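Local coordinates for putative poly(3-hydroxybutyrate) depolymerase LpqC (Bordetella parapertussis 12822, PDB 3D0K), which probably hydrolyses ester bonds, perhaps those of poly(3-hydroxybutyrate), as a putative serine hydrolase of the alpha/beta-hydrolase fold, at residues A[84-89]-A[129-134]; A[38-43]-A[125-130]; A[48-51]-A[55-58]; A[17-20]-A[26-29]; A[170-175]-A[274-279]. All coordinates share one frame; numbering follows the deposited sequence. Where two conformers were deposited one is given.

Contact 1. Residues A[84-89]-A[129-134]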
loop_
_atom_site.group_PDB
_atom_site.type_symbol
_atom_site.label_atom_id
_atom_site.label_comp_id
_atom_site.label_asym_id
_atom_site.label_seq_id
_atom_site.Cartn_x
_atom_site.Cartn_y
_atom_site.Cartn_z
ATOM N N LEU A 84 10.571 11.566 -3.517
ATOM C CA LEU A 84 11.199 10.938 -2.359
ATOM C C LEU A 84 10.559 9.550 -2.141
ATOM O O LEU A 84 9.356 9.438 -1.981
ATOM C CB LEU A 84 10.978 11.810 -1.136
ATOM C CG LEU A 84 11.570 11.243 0.173
ATOM C CD1 LEU A 84 13.116 11.215 0.091
ATOM C CD2 LEU A 84 11.050 12.109 1.369
ATOM N N ILE A 85 11.354 8.494 -2.192
ATOM C CA ILE A 85 10.809 7.135 -2.031
ATOM C C ILE A 85 10.984 6.625 -0.619
ATOM O O ILE A 85 12.102 6.664 -0.096
ATOM C CB ILE A 85 11.512 6.132 -3.015
ATOM C CG1 ILE A 85 11.423 6.647 -4.467
ATOM C CG2 ILE A 85 10.873 4.692 -2.872
ATOM C CD1 ILE A 85 10.008 7.014 -5.001
ATOM N N VAL A 86 9.890 6.180 0.020
ATOM C CA VAL A 86 9.964 5.641 1.374
ATOM C C VAL A 86 9.274 4.295 1.372
ATOM O O VAL A 86 8.048 4.219 1.099
ATOM C CB VAL A 86 9.211 6.554 2.384
ATOM C CG1 VAL A 86 9.189 5.946 3.760
ATOM C CG2 VAL A 86 9.864 7.977 2.430
ATOM N N ALA A 87 10.043 3.258 1.703
ATOM C CA ALA A 87 9.521 1.904 1.766
ATOM C C ALA A 87 9.555 1.375 3.219
ATOM O O ALA A 87 10.589 0.813 3.649
ATOM C CB ALA A 87 10.277 1.017 0.816
ATOM N N PRO A 88 8.445 1.574 3.970
ATOM C CA PRO A 88 8.359 1.013 5.320
ATOM C C PRO A 88 8.442 -0.506 5.196
ATOM O O PRO A 88 7.601 -1.118 4.526
ATOM C CB PRO A 88 6.972 1.459 5.821
ATOM C CG PRO A 88 6.615 2.692 4.929
ATOM C CD PRO A 88 7.206 2.299 3.592
ATOM N N THR A 89 9.420 -1.094 5.896
ATOM C CA THR A 89 9.807 -2.482 5.695
ATOM C C THR A 89 9.635 -3.293 6.975
ATOM O O THR A 89 10.261 -2.988 7.981
ATOM C CB THR A 89 11.257 -2.532 5.233
ATOM O OG1 THR A 89 11.366 -1.722 4.054
ATOM C CG2 THR A 89 11.659 -3.941 4.917
ATOM N N ALA A 129 4.191 12.088 9.226
ATOM C CA ALA A 129 4.146 13.292 10.098
ATOM C C ALA A 129 5.577 13.641 10.563
ATOM O O ALA A 129 5.938 14.824 10.742
ATOM C CB ALA A 129 3.266 12.999 11.299
ATOM N N ASN A 130 6.397 12.606 10.755
ATOM C CA ASN A 130 7.764 12.795 11.104
ATOM C C ASN A 130 8.676 13.325 10.002
ATOM O O ASN A 130 9.596 14.133 10.298
ATOM C CB ASN A 130 8.310 11.579 11.854
ATOM C CG ASN A 130 7.946 11.634 13.333
ATOM O OD1 ASN A 130 8.066 12.676 13.963
ATOM N ND2 ASN A 130 7.497 10.530 13.876
ATOM N N ILE A 131 8.399 12.910 8.770
ATOM C CA ILE A 131 9.078 13.443 7.566
ATOM C C ILE A 131 8.761 14.926 7.455
ATOM O O ILE A 131 9.637 15.756 7.195
ATOM C CB ILE A 131 8.647 12.644 6.292
ATOM C CG1 ILE A 131 9.204 11.213 6.377
ATOM C CG2 ILE A 131 9.116 13.316 4.967
ATOM C CD1 ILE A 131 8.827 10.306 5.186
ATOM N N ARG A 132 7.492 15.258 7.680
ATOM C CA ARG A 132 7.090 16.670 7.719
ATOM C C ARG A 132 7.668 17.499 8.883
ATOM O O ARG A 132 8.091 18.638 8.666
ATOM C CB ARG A 132 5.561 16.735 7.717
ATOM C CG ARG A 132 4.948 17.890 6.942
ATOM C CD ARG A 132 3.446 17.616 6.821
ATOM N NE ARG A 132 2.747 17.719 8.104
ATOM C CZ ARG A 132 1.742 18.565 8.345
ATOM N NH1 ARG A 132 1.298 19.390 7.386
ATOM N NH2 ARG A 132 1.181 18.590 9.551
ATOM N N ALA A 133 7.692 16.948 10.099
ATOM C CA ALA A 133 8.311 17.639 11.229
ATOM C C ALA A 133 9.807 17.772 11.003
ATOM O O ALA A 133 10.385 18.743 11.442
ATOM C CB ALA A 133 8.014 16.919 12.576
ATOM N N ALA A 134 10.415 16.849 10.238
ATOM C CA ALA A 134 11.858 16.920 9.937
ATOM C C ALA A 134 12.138 17.998 8.900
ATOM O O ALA A 134 13.298 18.349 8.666
ATOM C CB ALA A 134 12.324 15.549 9.389
#
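V86 and L84 both send their side chains to I131, joining strand 84-89 of the central sheet to helix 122-133, one of the helices layered on the sheet of this alpha/beta-hydrolase fold. The joint is purely apolar and small, burying about 100 Å² in total. V86 and I131 reach toward each other tip to tip, and CG2 of V86 lies 3.8 Å from CD1 of I131. Two residues earlier on the strand, L84 meets the isoleucine's other branch: CG2 of I131 sits 4.3 Å from CD2 of L84, a looser touch. I131 is thus straddled by alternate residues of one face of the strand.

Polar bonding belongs to the sheet. L84 and V86 pair through their backbones with strand 56-60. Past the helix contact, ND2 of N43 on strand 40-46 bonds to the hydroxyl of T89, while the same OG1 donates to O of A87 over 2.7 Å, from above the carbonyl plane, 43° out of it.

Contact 2. Residues A[38-43]-A[125-130]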
loop_
_atom_site.group_PDB
_atom_site.type_symbol
_atom_site.label_atom_id
_atom_site.label_comp_id
_atom_site.label_asym_id
_atom_site.label_seq_id
_atom_site.Cartn_x
_atom_site.Cartn_y
_atom_site.Cartn_z
ATOM N N ARG A 38 8.248 -2.924 18.535
ATOM C CA ARG A 38 8.342 -3.496 17.221
ATOM C C ARG A 38 8.984 -2.495 16.282
ATOM O O ARG A 38 8.300 -1.686 15.668
ATOM C CB ARG A 38 6.971 -3.968 16.735
ATOM C CG ARG A 38 6.741 -5.482 16.955
ATOM C CD ARG A 38 5.316 -5.893 16.583
ATOM N NE ARG A 38 4.394 -5.082 17.382
ATOM C CZ ARG A 38 4.003 -5.384 18.622
ATOM N NH1 ARG A 38 4.406 -6.508 19.207
ATOM N NH2 ARG A 38 3.196 -4.554 19.279
ATOM N N PRO A 39 10.322 -2.526 16.209
ATOM C CA PRO A 39 11.013 -1.690 15.233
ATOM C C PRO A 39 10.771 -2.104 13.791
ATOM O O PRO A 39 10.450 -3.260 13.486
ATOM C CB PRO A 39 12.497 -1.883 15.576
ATOM C CG PRO A 39 12.554 -3.148 16.406
ATOM C CD PRO A 39 11.239 -3.334 17.056
ATOM N N PHE A 40 10.951 -1.161 12.893
ATOM C CA PHE A 40 11.002 -1.514 11.476
ATOM C C PHE A 40 11.979 -0.572 10.785
ATOM O O PHE A 40 12.699 0.204 11.453
ATOM C CB PHE A 40 9.600 -1.479 10.850
ATOM C CG PHE A 40 8.896 -0.139 10.992
ATOM C CD1 PHE A 40 8.250 0.196 12.188
ATOM C CD2 PHE A 40 8.799 0.742 9.890
ATOM C CE1 PHE A 40 7.559 1.372 12.326
ATOM C CE2 PHE A 40 8.101 1.935 10.015
ATOM C CZ PHE A 40 7.478 2.253 11.231
ATOM N N THR A 41 12.026 -0.651 9.470
ATOM C CA THR A 41 13.054 0.044 8.713
ATOM C C THR A 41 12.398 0.861 7.607
ATOM O O THR A 41 11.472 0.390 6.969
ATOM C CB THR A 41 14.069 -0.947 8.092
ATOM O OG1 THR A 41 14.584 -1.793 9.130
ATOM C CG2 THR A 41 15.239 -0.177 7.406
ATOM N N LEU A 42 12.889 2.066 7.402
ATOM C CA LEU A 42 12.501 2.845 6.228
ATOM C C LEU A 42 13.626 2.671 5.221
ATOM O O LEU A 42 14.752 3.155 5.438
ATOM C CB LEU A 42 12.290 4.321 6.546
ATOM C CG LEU A 42 11.474 4.697 7.792
ATOM C CD1 LEU A 42 11.318 6.223 7.919
ATOM C CD2 LEU A 42 10.098 4.027 7.578
ATOM N N ASN A 43 13.355 1.911 4.173
ATOM C CA ASN A 43 14.307 1.819 3.063
ATOM C C ASN A 43 13.926 2.946 2.127
ATOM O O ASN A 43 12.837 2.975 1.570
ATOM C CB ASN A 43 14.251 0.451 2.371
ATOM C CG ASN A 43 14.927 -0.608 3.203
ATOM O OD1 ASN A 43 16.154 -0.534 3.390
ATOM N ND2 ASN A 43 14.140 -1.557 3.779
ATOM N N ALA A 125 1.013 6.909 8.233
ATOM C CA ALA A 125 0.772 8.310 8.570
ATOM C C ALA A 125 1.737 8.892 9.623
ATOM O O ALA A 125 2.137 10.081 9.523
ATOM C CB ALA A 125 -0.696 8.543 8.948
ATOM N N ARG A 126 2.119 8.086 10.612
ATOM C CA ARG A 126 3.028 8.579 11.663
ATOM C C ARG A 126 4.406 8.898 11.082
ATOM O O ARG A 126 5.015 9.944 11.404
ATOM C CB ARG A 126 3.160 7.575 12.805
ATOM C CG ARG A 126 1.850 7.225 13.473
ATOM C CD ARG A 126 2.106 6.417 14.741
ATOM N NE ARG A 126 0.927 6.382 15.596
ATOM C CZ ARG A 126 0.186 5.297 15.805
ATOM N NH1 ARG A 126 0.493 4.142 15.214
ATOM N NH2 ARG A 126 -0.859 5.365 16.615
ATOM N N VAL A 127 4.893 8.006 10.218
ATOM C CA VAL A 127 6.168 8.217 9.572
ATOM C C VAL A 127 6.079 9.485 8.737
ATOM O O VAL A 127 6.997 10.321 8.811
ATOM C CB VAL A 127 6.594 7.020 8.664
ATOM C CG1 VAL A 127 7.773 7.435 7.741
ATOM C CG2 VAL A 127 6.955 5.813 9.545
ATOM N N LEU A 128 4.968 9.648 7.992
ATOM C CA LEU A 128 4.775 10.892 7.179
ATOM C C LEU A 128 4.815 12.148 8.053
ATOM O O LEU A 128 5.416 13.162 7.682
ATOM C CB LEU A 128 3.473 10.851 6.337
ATOM C CG LEU A 128 3.452 9.793 5.190
ATOM C CD1 LEU A 128 2.030 9.577 4.603
ATOM C CD2 LEU A 128 4.455 10.157 4.085
ATOM N N ALA A 129 4.191 12.088 9.226
ATOM C CA ALA A 129 4.146 13.292 10.098
ATOM C C ALA A 129 5.577 13.641 10.563
ATOM O O ALA A 129 5.938 14.824 10.742
ATOM C CB ALA A 129 3.266 12.999 11.299
ATOM N N ASN A 130 6.397 12.606 10.755
ATOM C CA ASN A 130 7.764 12.795 11.104
ATOM C C ASN A 130 8.676 13.325 10.002
ATOM O O ASN A 130 9.596 14.133 10.298
ATOM C CB ASN A 130 8.310 11.579 11.854
ATOM C CG ASN A 130 7.946 11.634 13.333
ATOM O OD1 ASN A 130 8.066 12.676 13.963
ATOM N ND2 ASN A 130 7.497 10.530 13.876
#
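The F40 ring meets V127 at its edge: CG2 of V127 lies near the ring plane, 4.0 Å from CZ and almost as close to CE2. R38 O, from the same chain segment as the ring, also lies in that plane at the edge. Aromatic neighbours complete the surroundings, for the ring stacks with F90 and meets Y29 with the two planes at about 45°. The side chains of F40 and V127 slide past each other in opposite directions, so the valine methyl grazes the far rim of the phenyl. With CG placed between the backbone N and the carbonyl carbon (chi1 57°), the ring stands where this rim can come up to the helix.

L42, on the same face of the strand, uses V127 differently. Here the two side chains point at each other tip to tip, and CD1 of L42 comes within 3.8 Å of CG1 of V127. CD2 of the leucine lies 4.1 Å from both valine methyls, so this one methyl of L42 faces the fork of V127.

V127 therefore gives one branch mainly to the ring and the other to the leucine. In the fold, strand 40-46 runs antiparallel between strands 23-29 and 84-89, pairing through F40 and L42 with the first and through T41 and N43 with the second, while helix 122-133 packs across this end of the sheet and Y29 also touches V127.

Contact 3. Residues A[48-51]-A[55-58]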
loop_
_atom_site.group_PDB
_atom_site.type_symbol
_atom_site.label_atom_id
_atom_site.label_comp_id
_atom_site.label_asym_id
_atom_site.label_seq_id
_atom_site.Cartn_x
_atom_site.Cartn_y
_atom_site.Cartn_z
ATOM N N TYR A 48 19.003 13.215 -6.445
ATOM C CA TYR A 48 19.551 14.569 -6.522
ATOM C C TYR A 48 18.460 15.490 -7.058
ATOM O O TYR A 48 17.671 15.102 -7.898
ATOM C CB TYR A 48 20.761 14.620 -7.430
ATOM C CG TYR A 48 21.909 13.869 -6.835
ATOM C CD1 TYR A 48 22.610 14.393 -5.753
ATOM C CD2 TYR A 48 22.332 12.671 -7.383
ATOM C CE1 TYR A 48 23.708 13.733 -5.191
ATOM C CE2 TYR A 48 23.434 11.987 -6.827
ATOM C CZ TYR A 48 24.104 12.537 -5.739
ATOM O OH TYR A 48 25.160 11.873 -5.191
ATOM N N GLY A 49 18.364 16.671 -6.473
ATOM C CA GLY A 49 17.426 17.631 -6.952
ATOM C C GLY A 49 16.079 17.530 -6.274
ATOM O O GLY A 49 15.174 18.280 -6.642
ATOM N N TYR A 50 15.934 16.614 -5.307
ATOM C CA TYR A 50 14.735 16.571 -4.481
ATOM C C TYR A 50 14.617 17.870 -3.676
ATOM O O TYR A 50 15.564 18.309 -3.053
ATOM C CB TYR A 50 14.723 15.352 -3.546
ATOM C CG TYR A 50 13.375 15.274 -2.866
ATOM C CD1 TYR A 50 13.221 15.681 -1.535
ATOM C CD2 TYR A 50 12.241 14.916 -3.595
ATOM C CE1 TYR A 50 11.964 15.699 -0.933
ATOM C CE2 TYR A 50 10.966 14.937 -3.001
ATOM C CZ TYR A 50 10.852 15.331 -1.670
ATOM O OH TYR A 50 9.607 15.357 -1.074
ATOM N N THR A 51 13.456 18.493 -3.712
ATOM C CA THR A 51 13.167 19.653 -2.870
ATOM C C THR A 51 11.849 19.312 -2.119
ATOM O O THR A 51 11.086 18.441 -2.575
ATOM C CB THR A 51 13.079 20.953 -3.712
ATOM O OG1 THR A 51 12.008 20.846 -4.646
ATOM C CG2 THR A 51 14.337 21.140 -4.539
ATOM N N PRO A 55 6.689 15.373 -4.748
ATOM C CA PRO A 55 5.944 14.256 -4.151
ATOM C C PRO A 55 6.766 13.234 -3.290
ATOM O O PRO A 55 7.978 13.028 -3.493
ATOM C CB PRO A 55 5.383 13.527 -5.387
ATOM C CG PRO A 55 5.277 14.612 -6.435
ATOM C CD PRO A 55 6.549 15.414 -6.213
ATOM N N VAL A 56 6.069 12.582 -2.356
ATOM C CA VAL A 56 6.633 11.481 -1.572
ATOM C C VAL A 56 5.854 10.270 -1.969
ATOM O O VAL A 56 4.648 10.344 -2.025
ATOM C CB VAL A 56 6.412 11.708 -0.091
ATOM C CG1 VAL A 56 6.872 10.459 0.731
ATOM C CG2 VAL A 56 7.138 13.035 0.296
ATOM N N VAL A 57 6.547 9.204 -2.348
ATOM C CA VAL A 57 5.861 7.950 -2.670
ATOM C C VAL A 57 6.154 6.916 -1.571
ATOM O O VAL A 57 7.291 6.601 -1.293
ATOM C CB VAL A 57 6.292 7.424 -4.056
ATOM C CG1 VAL A 57 5.475 6.144 -4.343
ATOM C CG2 VAL A 57 6.089 8.561 -5.133
ATOM N N VAL A 58 5.109 6.419 -0.910
ATOM C CA VAL A 58 5.270 5.370 0.116
ATOM C C VAL A 58 5.087 4.053 -0.683
ATOM O O VAL A 58 4.105 3.904 -1.385
ATOM C CB VAL A 58 4.249 5.510 1.222
ATOM C CG1 VAL A 58 4.368 4.378 2.256
ATOM C CG2 VAL A 58 4.410 6.909 1.961
#
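Y50 carries this contact with the outer end of its ring. CE2 of Y50 lies 3.6 Å from O of P55, which sits at the ring edge, near its plane. The hydroxyl end reaches on to V56, where OH of Y50 packs 3.7 Å from CG2. The tyrosine and valine side chains cross obliquely. CG2 of V56, anti to the carbonyl carbon, is the branch that meets the tyrosine.

The phenol is fixed by a neighbour of the strand: OH of Y50 is hydrogen-bonded to the backbone O of R54, the residue just ahead of P55. That bond holds the ring end against the start of strand 56-60. CG of Y50 is anti to the backbone N (chi1 -172°), which carries the ring away from its own loop toward P55 and V56.

Further out, the ring also touches L84 and A137, and V56 shares A137 with it. P55 has its own backbone partner in L84, so Y50 lies beside the place where strands 84-89 and 56-60 begin to pair. Segment 48-51 belongs to the connection from strand 40-46 to strand 56-60, which passes over the end of strand 84-89 lying between them in the sheet. This is the 1-2-4-3 strand order characteristic of alpha/beta-hydrolases.

Contact 4. Residues A[17-20]-A[26-29]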
loop_
_atom_site.group_PDB
_atom_site.type_symbol
_atom_site.label_atom_id
_atom_site.label_comp_id
_atom_site.label_asym_id
_atom_site.label_seq_id
_atom_site.Cartn_x
_atom_site.Cartn_y
_atom_site.Cartn_z
ATOM N N LEU A 17 18.354 13.964 9.857
ATOM C CA LEU A 17 19.787 13.652 9.701
ATOM C C LEU A 17 20.047 12.577 8.637
ATOM O O LEU A 17 21.135 12.522 8.059
ATOM C CB LEU A 17 20.331 13.147 11.033
ATOM C CG LEU A 17 20.434 14.179 12.165
ATOM C CD1 LEU A 17 20.773 13.515 13.518
ATOM C CD2 LEU A 17 21.466 15.215 11.783
ATOM N N GLU A 18 19.071 11.707 8.412
ATOM C CA GLU A 18 19.268 10.539 7.535
ATOM C C GLU A 18 18.737 10.758 6.130
ATOM O O GLU A 18 19.203 10.110 5.185
ATOM C CB GLU A 18 18.556 9.312 8.106
ATOM C CG GLU A 18 19.157 8.758 9.439
ATOM C CD GLU A 18 20.245 7.686 9.223
ATOM O OE1 GLU A 18 21.039 7.824 8.248
ATOM O OE2 GLU A 18 20.295 6.706 10.033
ATOM N N LEU A 19 17.759 11.645 5.980
ATOM C CA LEU A 19 17.074 11.786 4.704
ATOM C C LEU A 19 17.398 13.149 4.058
ATOM O O LEU A 19 16.798 13.529 3.033
ATOM C CB LEU A 19 15.572 11.597 4.945
ATOM C CG LEU A 19 14.691 10.958 3.896
ATOM C CD1 LEU A 19 15.391 9.743 3.283
ATOM C CD2 LEU A 19 13.326 10.584 4.487
ATOM N N GLY A 20 18.345 13.865 4.656
ATOM C CA GLY A 20 18.719 15.200 4.189
ATOM C C GLY A 20 19.501 15.164 2.887
ATOM O O GLY A 20 19.447 16.114 2.097
ATOM N N ALA A 26 18.814 3.008 4.716
ATOM C CA ALA A 26 17.963 2.109 5.512
ATOM C C ALA A 26 17.907 2.685 6.928
ATOM O O ALA A 26 18.913 2.640 7.665
ATOM C CB ALA A 26 18.518 0.701 5.516
ATOM N N ILE A 27 16.770 3.269 7.298
ATOM C CA ILE A 27 16.653 4.078 8.517
ATOM C C ILE A 27 15.879 3.247 9.550
ATOM O O ILE A 27 14.688 3.001 9.343
ATOM C CB ILE A 27 15.910 5.372 8.232
ATOM C CG1 ILE A 27 16.572 6.145 7.061
ATOM C CG2 ILE A 27 15.773 6.232 9.505
ATOM C CD1 ILE A 27 15.777 7.365 6.597
ATOM N N PRO A 28 16.550 2.789 10.641
ATOM C CA PRO A 28 15.803 2.093 11.711
ATOM C C PRO A 28 14.730 3.033 12.279
ATOM O O PRO A 28 15.004 4.219 12.439
ATOM C CB PRO A 28 16.885 1.771 12.751
ATOM C CG PRO A 28 18.037 2.733 12.453
ATOM C CD PRO A 28 17.992 2.918 10.954
ATOM N N TYR A 29 13.507 2.548 12.535
ATOM C CA TYR A 29 12.450 3.422 13.074
ATOM C C TYR A 29 11.716 2.664 14.165
ATOM O O TYR A 29 11.425 1.471 14.026
ATOM C CB TYR A 29 11.480 3.899 11.966
ATOM C CG TYR A 29 10.378 4.924 12.313
ATOM C CD1 TYR A 29 10.507 6.303 11.986
ATOM C CD2 TYR A 29 9.201 4.522 12.903
ATOM C CE1 TYR A 29 9.465 7.241 12.284
ATOM C CE2 TYR A 29 8.160 5.430 13.201
ATOM C CZ TYR A 29 8.289 6.791 12.900
ATOM O OH TYR A 29 7.192 7.625 13.212
#
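I27 packs against E18 and L19 where the N-terminal helix 11-18 gives way to the edge strand 23-29 of the alpha/beta-hydrolase sheet. Only five residues part the two segments, so the contact closes a tight helix-to-strand turn.

The apolar part is built on the isoleucine's longer branch. CD1 of I27 lies 3.7 Å from CB of E18, and CG1 of I27 follows at 3.9 Å. The glutamate thus offers its aliphatic root here, its chain bending at chi2 beyond that point. L19, the first residue to leave the helical backbone angles, brings its side chain at about a right angle to that of I27.

Polar ties flank the patch and come from the backbone. The carbonyl O of E18 is hydrogen-bonded to ND2 of N25, early in strand 23-29, and the carbonyl O of L19 to NH2 of R46, on the next strand. I27 is itself held in the sheet by backbone pairing with L42.

With CG1 anti to its carbonyl carbon and the chain extended (chi2 173°), I27 carries its terminal methyl out to both partners, and CD1 also lies 4.1 Å from CD1 of L19.

Contact 5. Residues A[170-175]-A[274-279]. With SO4 (sulfate ion), chain E.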
loop_
_atom_site.group_PDB
_atom_site.type_symbol
_atom_site.label_atom_id
_atom_site.label_comp_id
_atom_site.label_asym_id
_atom_site.label_seq_id
_atom_site.Cartn_x
_atom_site.Cartn_y
_atom_site.Cartn_z
ATOM N N THR A 170 -2.821 3.361 -4.836
ATOM C CA THR A 170 -2.920 2.232 -5.756
ATOM C C THR A 170 -2.560 0.915 -5.061
ATOM O O THR A 170 -1.481 0.777 -4.470
ATOM C CB THR A 170 -1.995 2.443 -6.928
ATOM O OG1 THR A 170 -2.443 3.574 -7.665
ATOM C CG2 THR A 170 -1.990 1.179 -7.846
ATOM N N ALA A 171 -3.458 -0.080 -5.182
ATOM C CA ALA A 171 -3.157 -1.391 -4.679
ATOM C C ALA A 171 -2.986 -2.299 -5.891
ATOM O O ALA A 171 -3.874 -2.396 -6.731
ATOM C CB ALA A 171 -4.293 -1.909 -3.774
ATOM N N ALA A 172 -1.818 -2.906 -6.017
ATOM C CA ALA A 172 -1.491 -3.600 -7.228
ATOM C C ALA A 172 -1.436 -5.127 -6.981
ATOM O O ALA A 172 -0.721 -5.578 -6.080
ATOM C CB ALA A 172 -0.140 -3.075 -7.765
ATOM N N ASN A 173 -2.128 -5.923 -7.785
ATOM C CA ASN A 173 -2.107 -7.412 -7.597
ATOM C C ASN A 173 -2.208 -7.906 -6.138
ATOM O O ASN A 173 -1.425 -8.759 -5.745
ATOM C CB ASN A 173 -0.850 -8.089 -8.255
ATOM C CG ASN A 173 -0.784 -7.871 -9.767
ATOM O OD1 ASN A 173 -1.818 -7.664 -10.409
ATOM N ND2 ASN A 173 0.455 -7.827 -10.331
ATOM N N PRO A 174 -3.133 -7.367 -5.310
ATOM C CA PRO A 174 -3.295 -8.034 -4.006
ATOM C C PRO A 174 -3.656 -9.519 -4.176
ATOM O O PRO A 174 -4.451 -9.840 -5.075
ATOM C CB PRO A 174 -4.506 -7.298 -3.369
ATOM C CG PRO A 174 -4.486 -5.920 -4.039
ATOM C CD PRO A 174 -4.067 -6.220 -5.469
ATOM N N GLY A 175 -3.145 -10.390 -3.280
ATOM C CA GLY A 175 -3.462 -11.830 -3.343
ATOM C C GLY A 175 -4.942 -12.099 -3.030
ATOM O O GLY A 175 -5.522 -13.014 -3.590
ATOM N N GLN A 274 8.212 -5.194 -9.742
ATOM C CA GLN A 274 9.010 -4.174 -10.446
ATOM C C GLN A 274 8.257 -3.597 -11.657
ATOM O O GLN A 274 8.225 -2.389 -11.832
ATOM C CB GLN A 274 10.321 -4.781 -10.947
ATOM C CG GLN A 274 11.177 -3.715 -11.620
ATOM C CD GLN A 274 12.609 -4.102 -11.771
ATOM O OE1 GLN A 274 13.476 -3.229 -11.932
ATOM N NE2 GLN A 274 12.888 -5.402 -11.728
ATOM N N ALA A 275 7.695 -4.462 -12.515
ATOM C CA ALA A 275 6.912 -3.972 -13.658
ATOM C C ALA A 275 5.718 -3.143 -13.161
ATOM O O ALA A 275 5.399 -2.127 -13.740
ATOM C CB ALA A 275 6.400 -5.124 -14.517
HETATM N N MSE A 276 5.034 -3.612 -12.115
HETATM C CA MSE A 276 3.828 -2.954 -11.657
HETATM C C MSE A 276 4.193 -1.593 -11.023
HETATM O O MSE A 276 3.443 -0.617 -11.168
HETATM C CB MSE A 276 3.023 -3.817 -10.675
HETATM C CG MSE A 276 2.516 -5.150 -11.293
HETATM SE SE MSE A 276 1.099 -4.789 -12.682
HETATM C CE MSE A 276 -0.341 -4.465 -11.381
ATOM N N SER A 277 5.351 -1.532 -10.364
ATOM C CA SER A 277 5.915 -0.267 -9.883
ATOM C C SER A 277 6.125 0.752 -11.025
ATOM O O SER A 277 5.762 1.921 -10.882
ATOM C CB SER A 277 7.244 -0.475 -9.122
ATOM O OG SER A 277 7.041 -1.211 -7.929
ATOM N N GLN A 278 6.732 0.331 -12.123
ATOM C CA GLN A 278 7.037 1.245 -13.214
ATOM C C GLN A 278 5.775 1.672 -13.984
ATOM O O GLN A 278 5.676 2.802 -14.480
ATOM C CB GLN A 278 8.092 0.611 -14.131
ATOM C CG GLN A 278 9.373 0.243 -13.384
ATOM C CD GLN A 278 10.623 0.498 -14.189
ATOM O OE1 GLN A 278 10.865 -0.140 -15.224
ATOM N NE2 GLN A 278 11.452 1.441 -13.709
ATOM N N VAL A 279 4.803 0.774 -14.054
ATOM C CA VAL A 279 3.504 1.107 -14.639
ATOM C C VAL A 279 2.783 2.130 -13.790
ATOM O O VAL A 279 2.192 3.047 -14.298
ATOM C CB VAL A 279 2.679 -0.165 -14.831
ATOM C CG1 VAL A 279 1.200 0.141 -15.089
ATOM C CG2 VAL A 279 3.338 -1.037 -15.934
HETATM S S SO4 E . -0.041 -12.203 -2.006
HETATM O O1 SO4 E . -0.706 -10.904 -1.882
HETATM O O2 SO4 E . -0.555 -13.040 -0.911
HETATM O O3 SO4 E . -0.284 -12.905 -3.234
HETATM O O4 SO4 E . 1.374 -12.143 -1.705
#
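N173 and M276, a selenomethionine, cross at about a right angle, and the bent M276 chain curls round the nitrogen side of the amide. ND2 of N173 is 3.5 Å from CG of M276, and the methyl CE returns to the same nitrogen at 3.6 Å. CE also lies 3.7 Å from OD1 of N173, above the amide plane, out toward its O and N atoms. Bends at chi2 (-69°) and chi3 (-78°) curl the chain so that both CG and CE can reach the amide, with SE 3.9 Å from ND2. The same methyl packs on the sheet strand, CE standing 3.9 Å from CB of A172.

The amide is held by a bond of its own: OD1 of N173 accepts from the backbone N of G213, at the end of the neighbouring strand. N173 has left-handed backbone angles, where strand 168-172 breaks off into its loop. Two residues on, G175 N makes a weak bond of 2.9 Å to O1 of a sulfate, probably from the crystallisation liquor, which R237 and Q152 also bind.

Around the pair stand H147, touched by both side chains, and D216, touched by N173. D216 is the likely acid of a Ser-His-Asp triad, so this packing between strand 168-172 and helix 273-286 lies directly beside the probable catalytic site, at the strand ends where alpha/beta-hydrolases carry it.

How the contacts relate
From the N terminus, contact 4 closes first, folding helix 11-18 back on strand 23-29. Contact 2 then opens on strand 40-46 and closes, after 81 intervening residues, on helix 122-133. Contact 3 is a short loop nested inside that span, leading into strand 56-60. Contact 1 starts on strand 84-89, also inside the span, but overlaps contact 2 rather than nesting in it, ending on the same stretch of helix and sharing A129 and N130. Strands 23-29, 40-46, 84-89 and 56-60 lie side by side, so contacts 1 to 4 gather at one end of the sheet. Contact 5 comes last, in series, about 21 Å from contact 1 between centres, and ties strand 168-172 to helix 273-286 near the chain's end.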